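Local coordinates for periplasmic oligopeptide-binding protein (Burkholderia pseudomallei, PDB 3ZS6) that probably captures oligopeptides in the periplasm and hands them to an ABC transport system for uptake, at residues 240-245 / 476-481; 252-257 / 486-491. All coordinates share one frame; numbering follows the deposited sequence. Where two conformers were deposited one is given.

Overall arrangement
From the N terminus the chain reaches helix 242-249 first, where contact 1 begins, and passes almost directly into strand 253-258, where contact 2 begins. Some 230 residues later strand 470-480 returns to close contact 1, and the loop after strand 485-486 closes contact 2. Each contact thus seals a very long loop, and the two loops cross rather than nest. Strands 253-258 and 470-480 are antiparallel neighbours in one sheet, joined between the contacts by backbone pairs such as A477 with G256 and R479 with R254. Contact 1 sets the helix against this strand pair, while contact 2 brings the loop before strand 503-504 onto strand 253-258 at R254 and P255; the contact centres are 11 Å apart.

Contact 1 (240-245 / 476-481); sequences GGFGQI and SADRLV
F242 and D478 make the polar-to-aromatic part of this contact, and I245 and L480 the apolar part; no hydrogen bond joins 240-245 to 476-481. The carboxylate of D478 presents OD2 to the edge of the F242 ring, close to the ring plane, with OD2 3.2 Å from F242 CE2 and equally near CD2. The two side chains cross at about a right angle, and the carboxylate plane is turned 38° from that of the ring. F242 reaches this position because its CG lies anti to the backbone N (chi1 -175°), which carries the ring from the helix to the aspartate. The other carboxylate oxygen, OD1, accepts a hydrogen bond from the backbone N of G256.

Among the apolar atoms, the CG2 branch of I245 meets the end of L480, lying 3.8 Å from L480 CD2 in one of the two conformers of this leucine. L223 and Y226 of helix 219-227 also pack on L480, so that two helices share it.

Hydrogen bonds within each segment shape the backbone. I245 N donates to G241 O, 3.0 Å away. S476 OG accepts from D478 N at 3.2 Å, forming an ST turn that runs from S476 into the aspartate.

Between these two segments the contact therefore consists of side-chain packing. The ring edge, with its slightly positive hydrogens, is a suitable neighbour for a carboxylate oxygen and probably gives the buried D478 modest electrostatic support beside its backbone hydrogen bond.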
loop_
_atom_site.group_PDB
_atom_site.type_symbol
_atom_site.label_atom_id
_atom_site.label_comp_id
_atom_site.label_asym_id
_atom_site.label_seq_id
_atom_site.Cartn_x
_atom_site.Cartn_y
_atom_site.Cartn_z
ATOM N N GLY A 240 -11.741 4.153 -18.822
ATOM C CA GLY A 240 -12.686 4.145 -19.926
ATOM C C GLY A 240 -12.357 3.182 -21.054
ATOM O O GLY A 240 -13.066 3.133 -22.060
ATOM N N GLY A 241 -11.283 2.411 -20.893
ATOM C CA GLY A 241 -10.803 1.554 -21.963
ATOM C C GLY A 241 -11.210 0.091 -21.888
ATOM O O GLY A 241 -10.995 -0.650 -22.843
ATOM N N PHE A 242 -11.789 -0.328 -20.768
ATOM C CA PHE A 242 -12.132 -1.734 -20.566
ATOM C C PHE A 242 -12.776 -2.386 -21.791
ATOM O O PHE A 242 -12.390 -3.485 -22.188
ATOM C CB PHE A 242 -13.040 -1.922 -19.348
ATOM C CG PHE A 242 -13.320 -3.367 -19.029
ATOM C CD1 PHE A 242 -14.320 -4.057 -19.696
ATOM C CD2 PHE A 242 -12.565 -4.039 -18.082
ATOM C CE1 PHE A 242 -14.574 -5.386 -19.410
ATOM C CE2 PHE A 242 -12.812 -5.374 -17.790
ATOM C CZ PHE A 242 -13.818 -6.046 -18.453
ATOM N N GLY A 243 -13.750 -1.702 -22.387
ATOM C CA GLY A 243 -14.487 -2.234 -23.524
ATOM C C GLY A 243 -13.644 -2.632 -24.727
ATOM O O GLY A 243 -13.718 -3.771 -25.201
ATOM N N GLN A 244 -12.848 -1.693 -25.228
ATOM C CA GLN A 244 -12.046 -1.936 -26.414
ATOM C C GLN A 244 -10.901 -2.880 -26.081
ATOM O O GLN A 244 -10.523 -3.715 -26.893
ATOM C CB GLN A 244 -11.487 -0.626 -26.978
ATOM C CG GLN A 244 -10.354 -0.029 -26.147
ATOM C CD GLN A 244 -9.510 0.974 -26.924
ATOM O OE1 GLN A 244 -9.794 1.277 -28.084
ATOM N NE2 GLN A 244 -8.463 1.492 -26.282
ATOM N N ILE A 245 -10.346 -2.734 -24.883
ATOM C CA ILE A 245 -9.225 -3.560 -24.457
ATOM C C ILE A 245 -9.626 -5.024 -24.319
ATOM O O ILE A 245 -8.895 -5.923 -24.740
ATOM C CB ILE A 245 -8.650 -3.063 -23.132
ATOM C CG1 ILE A 245 -7.987 -1.697 -23.347
ATOM C CG2 ILE A 245 -7.659 -4.070 -22.577
ATOM C CD1 ILE A 245 -7.463 -1.063 -22.090
ATOM N N SER A 476 -9.863 -1.467 -8.882
ATOM C CA SER A 476 -9.976 -2.624 -9.762
ATOM C C SER A 476 -8.577 -3.179 -10.042
ATOM O O SER A 476 -7.635 -2.417 -10.242
ATOM C CB SER A 476 -10.651 -2.216 -11.069
ATOM O OG SER A 476 -10.414 -3.165 -12.091
ATOM N N ALA A 477 -8.453 -4.507 -10.054
ATOM C CA ALA A 477 -7.171 -5.182 -10.259
ATOM C C ALA A 477 -6.836 -5.375 -11.742
ATOM O O ALA A 477 -5.781 -5.929 -12.088
ATOM C CB ALA A 477 -7.186 -6.542 -9.553
ATOM N N ASP A 478 -7.745 -4.934 -12.605
ATOM C CA ASP A 478 -7.623 -5.116 -14.047
ATOM C C ASP A 478 -6.276 -4.662 -14.590
ATOM O O ASP A 478 -5.867 -3.517 -14.393
ATOM C CB ASP A 478 -8.741 -4.366 -14.781
ATOM C CG ASP A 478 -10.113 -4.979 -14.547
ATOM O OD1 ASP A 478 -10.257 -5.798 -13.618
ATOM O OD2 ASP A 478 -11.054 -4.617 -15.283
ATOM N N ARG A 479 -5.599 -5.572 -15.283
ATOM C CA ARG A 479 -4.349 -5.257 -15.959
ATOM C C ARG A 479 -4.127 -6.245 -17.108
ATOM O O ARG A 479 -4.819 -7.268 -17.195
ATOM C CB ARG A 479 -3.167 -5.285 -14.976
ATOM C CG ARG A 479 -2.816 -6.669 -14.415
ATOM C CD ARG A 479 -1.355 -6.726 -13.923
ATOM N NE ARG A 479 -1.058 -5.670 -12.953
ATOM C CZ ARG A 479 -1.207 -5.798 -11.636
ATOM N NH1 ARG A 479 -1.653 -6.940 -11.114
ATOM N NH2 ARG A 479 -0.922 -4.778 -10.835
ATOM N N LEU A 480 -3.187 -5.921 -17.994
ATOM C CA LEU A 480 -2.850 -6.795 -19.116
ATOM C C LEU A 480 -1.581 -7.574 -18.805
ATOM O O LEU A 480 -0.567 -6.993 -18.417
ATOM C CB LEU A 480 -2.669 -5.986 -20.406
ATOM C CG LEU A 480 -3.945 -5.376 -21.003
ATOM C CD1 LEU A 480 -3.631 -4.226 -21.962
ATOM C CD2 LEU A 480 -4.788 -6.450 -21.701
ATOM N N VAL A 481 -1.652 -8.891 -18.965
ATOM C CA VAL A 481 -0.500 -9.767 -18.788
ATOM C C VAL A 481 -0.505 -10.749 -19.960
ATOM O O VAL A 481 -1.516 -11.401 -20.228
ATOM C CB VAL A 481 -0.551 -10.529 -17.453
ATOM C CG1 VAL A 481 0.631 -11.487 -17.329
ATOM C CG2 VAL A 481 -0.580 -9.546 -16.260
#

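Contact 2 (252-257 / 486-491); sequences ELRPGL and GGYTLT. With GOL (glycerol), chain E.
R254 meets the Y488 ring obliquely, its CB 3.5 Å from Y488 CE1 and also near L490 CD2. CG continues over the ring as an off-centre CH-pi contact, 4.2 Å from the centroid. A bend at chi2 (-61°) then folds the chain, and CD passes O3 of a glycerol, probably from the crystallisation liquor. NE donates to E252 O at 3.2 Å; this oxygen is in the guanidinium plane, but NE stands above the carbonyl plane. At the tip, NH1 gives a hydrogen bond of 3.0 Å to O3 of the glycerol, and the same molecule's O2 donates to Y488 O. NH1 also bonds weakly to water 2, which accepts from Y488 N, while NH2 binds V481 O. The guanidinium and ring planes are 62° apart.

Beside the arginine, P255 CD touches L490 CD2 at 4.0 Å. Water 1 donates to R254 O and hydrogen-bonds Y488 OH, 2.6 Å away at the edge of the ring; this hydroxyl also pairs with R479 NH1. Water 3 donates to L257 O and, weakly, to L490 O.

With water and glycerol bridging in place of direct hydrogen bonds, the contact joins the loop before strand 503-504 to the mixed sheet at the surface of this family 5 solute-binding protein.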
loop_
_atom_site.group_PDB
_atom_site.type_symbol
_atom_site.label_atom_id
_atom_site.label_comp_id
_atom_site.label_asym_id
_atom_site.label_seq_id
_atom_site.Cartn_x
_atom_site.Cartn_y
_atom_site.Cartn_z
ATOM N N GLU A 252 -6.020 -11.937 -21.704
ATOM C CA GLU A 252 -4.827 -11.253 -21.204
ATOM C C GLU A 252 -5.228 -10.163 -20.204
ATOM O O GLU A 252 -4.444 -9.769 -19.329
ATOM C CB GLU A 252 -3.995 -10.670 -22.356
ATOM C CG GLU A 252 -3.491 -11.740 -23.322
ATOM C CD GLU A 252 -2.607 -11.194 -24.424
ATOM O OE1 GLU A 252 -2.421 -9.959 -24.488
ATOM O OE2 GLU A 252 -2.092 -12.005 -25.226
ATOM N N LEU A 253 -6.458 -9.680 -20.331
ATOM C CA LEU A 253 -6.984 -8.707 -19.371
ATOM C C LEU A 253 -7.370 -9.483 -18.116
ATOM O O LEU A 253 -8.378 -10.189 -18.107
ATOM C CB LEU A 253 -8.196 -7.966 -19.959
ATOM C CG LEU A 253 -9.002 -7.030 -19.041
ATOM C CD1 LEU A 253 -8.093 -6.236 -18.154
ATOM C CD2 LEU A 253 -9.901 -6.091 -19.850
ATOM N N ARG A 254 -6.546 -9.380 -17.074
ATOM C CA ARG A 254 -6.761 -10.154 -15.855
ATOM C C ARG A 254 -7.640 -9.356 -14.898
ATOM O O ARG A 254 -7.220 -8.329 -14.366
ATOM C CB ARG A 254 -5.428 -10.509 -15.198
ATOM C CG ARG A 254 -4.351 -10.983 -16.172
ATOM C CD ARG A 254 -4.761 -12.263 -16.935
ATOM N NE ARG A 254 -3.745 -12.595 -17.928
ATOM C CZ ARG A 254 -3.003 -13.699 -17.922
ATOM N NH1 ARG A 254 -3.174 -14.628 -16.982
ATOM N NH2 ARG A 254 -2.092 -13.874 -18.868
ATOM N N PRO A 255 -8.868 -9.833 -14.676
ATOM C CA PRO A 255 -9.888 -9.041 -13.987
ATOM C C PRO A 255 -9.977 -9.342 -12.498
ATOM O O PRO A 255 -9.551 -10.410 -12.052
ATOM C CB PRO A 255 -11.168 -9.528 -14.648
ATOM C CG PRO A 255 -10.900 -11.008 -14.843
ATOM C CD PRO A 255 -9.409 -11.120 -15.150
ATOM N N GLY A 256 -10.559 -8.403 -11.758
ATOM C CA GLY A 256 -10.907 -8.593 -10.361
ATOM C C GLY A 256 -10.872 -7.281 -9.585
ATOM O O GLY A 256 -10.445 -6.250 -10.106
ATOM N N LEU A 257 -11.328 -7.320 -8.339
ATOM C CA LEU A 257 -11.188 -6.186 -7.436
ATOM C C LEU A 257 -10.042 -6.464 -6.463
ATOM O O LEU A 257 -9.694 -7.618 -6.208
ATOM C CB LEU A 257 -12.485 -5.951 -6.666
ATOM C CG LEU A 257 -13.721 -5.524 -7.459
ATOM C CD1 LEU A 257 -14.980 -5.713 -6.617
ATOM C CD2 LEU A 257 -13.599 -4.085 -7.943
ATOM N N GLY A 486 3.052 -17.401 -17.433
ATOM C CA GLY A 486 2.372 -18.405 -16.618
ATOM C C GLY A 486 2.469 -18.141 -15.121
ATOM O O GLY A 486 3.339 -17.385 -14.664
ATOM N N GLY A 487 1.573 -18.761 -14.355
ATOM C CA GLY A 487 1.579 -18.645 -12.905
ATOM C C GLY A 487 0.689 -17.563 -12.293
ATOM O O GLY A 487 0.539 -17.498 -11.072
ATOM N N TYR A 488 0.110 -16.703 -13.125
ATOM C CA TYR A 488 -0.732 -15.610 -12.627
ATOM C C TYR A 488 -2.054 -16.173 -12.111
ATOM O O TYR A 488 -2.679 -16.994 -12.782
ATOM C CB TYR A 488 -1.000 -14.586 -13.743
ATOM C CG TYR A 488 -1.496 -13.227 -13.265
ATOM C CD1 TYR A 488 -2.859 -12.984 -13.067
ATOM C CD2 TYR A 488 -0.602 -12.188 -13.017
ATOM C CE1 TYR A 488 -3.317 -11.743 -12.635
ATOM C CE2 TYR A 488 -1.046 -10.942 -12.573
ATOM C CZ TYR A 488 -2.403 -10.725 -12.386
ATOM O OH TYR A 488 -2.841 -9.494 -11.957
ATOM N N THR A 489 -2.482 -15.746 -10.925
ATOM C CA THR A 489 -3.786 -16.167 -10.403
ATOM C C THR A 489 -4.678 -14.959 -10.157
ATOM O O THR A 489 -4.210 -13.817 -10.157
ATOM C CB THR A 489 -3.676 -16.952 -9.080
ATOM O OG1 THR A 489 -3.548 -16.030 -7.989
ATOM C CG2 THR A 489 -2.479 -17.916 -9.105
ATOM N N LEU A 490 -5.964 -15.209 -9.940
ATOM C CA LEU A 490 -6.903 -14.115 -9.716
ATOM C C LEU A 490 -7.291 -14.017 -8.244
ATOM O O LEU A 490 -8.294 -13.391 -7.902
ATOM C CB LEU A 490 -8.150 -14.290 -10.591
ATOM C CG LEU A 490 -7.890 -14.436 -12.098
ATOM C CD1 LEU A 490 -9.200 -14.621 -12.867
ATOM C CD2 LEU A 490 -7.097 -13.249 -12.642
ATOM N N THR A 491 -6.493 -14.630 -7.375
ATOM C CA THR A 491 -6.837 -14.681 -5.956
ATOM C C THR A 491 -5.861 -13.922 -5.040
ATOM O O THR A 491 -6.028 -13.916 -3.823
ATOM C CB THR A 491 -6.963 -16.133 -5.478
ATOM O OG1 THR A 491 -5.695 -16.782 -5.605
ATOM C CG2 THR A 491 -7.999 -16.881 -6.319
HETATM C C1 GOL E . -6.523 -17.978 -13.830
HETATM O O1 GOL E . -5.956 -18.592 -12.695
HETATM C C2 GOL E . -5.607 -16.867 -14.335
HETATM O O2 GOL E . -4.375 -17.389 -14.781
HETATM C C3 GOL E . -6.297 -16.146 -15.482
HETATM O O3 GOL E . -5.772 -14.848 -15.577
HETATM O O HOH W 1 -5.339 -8.837 -11.942
HETATM O O HOH W 2 -0.898 -17.013 -16.131
HETATM O O HOH W 3 -8.224 -9.965 -7.678
#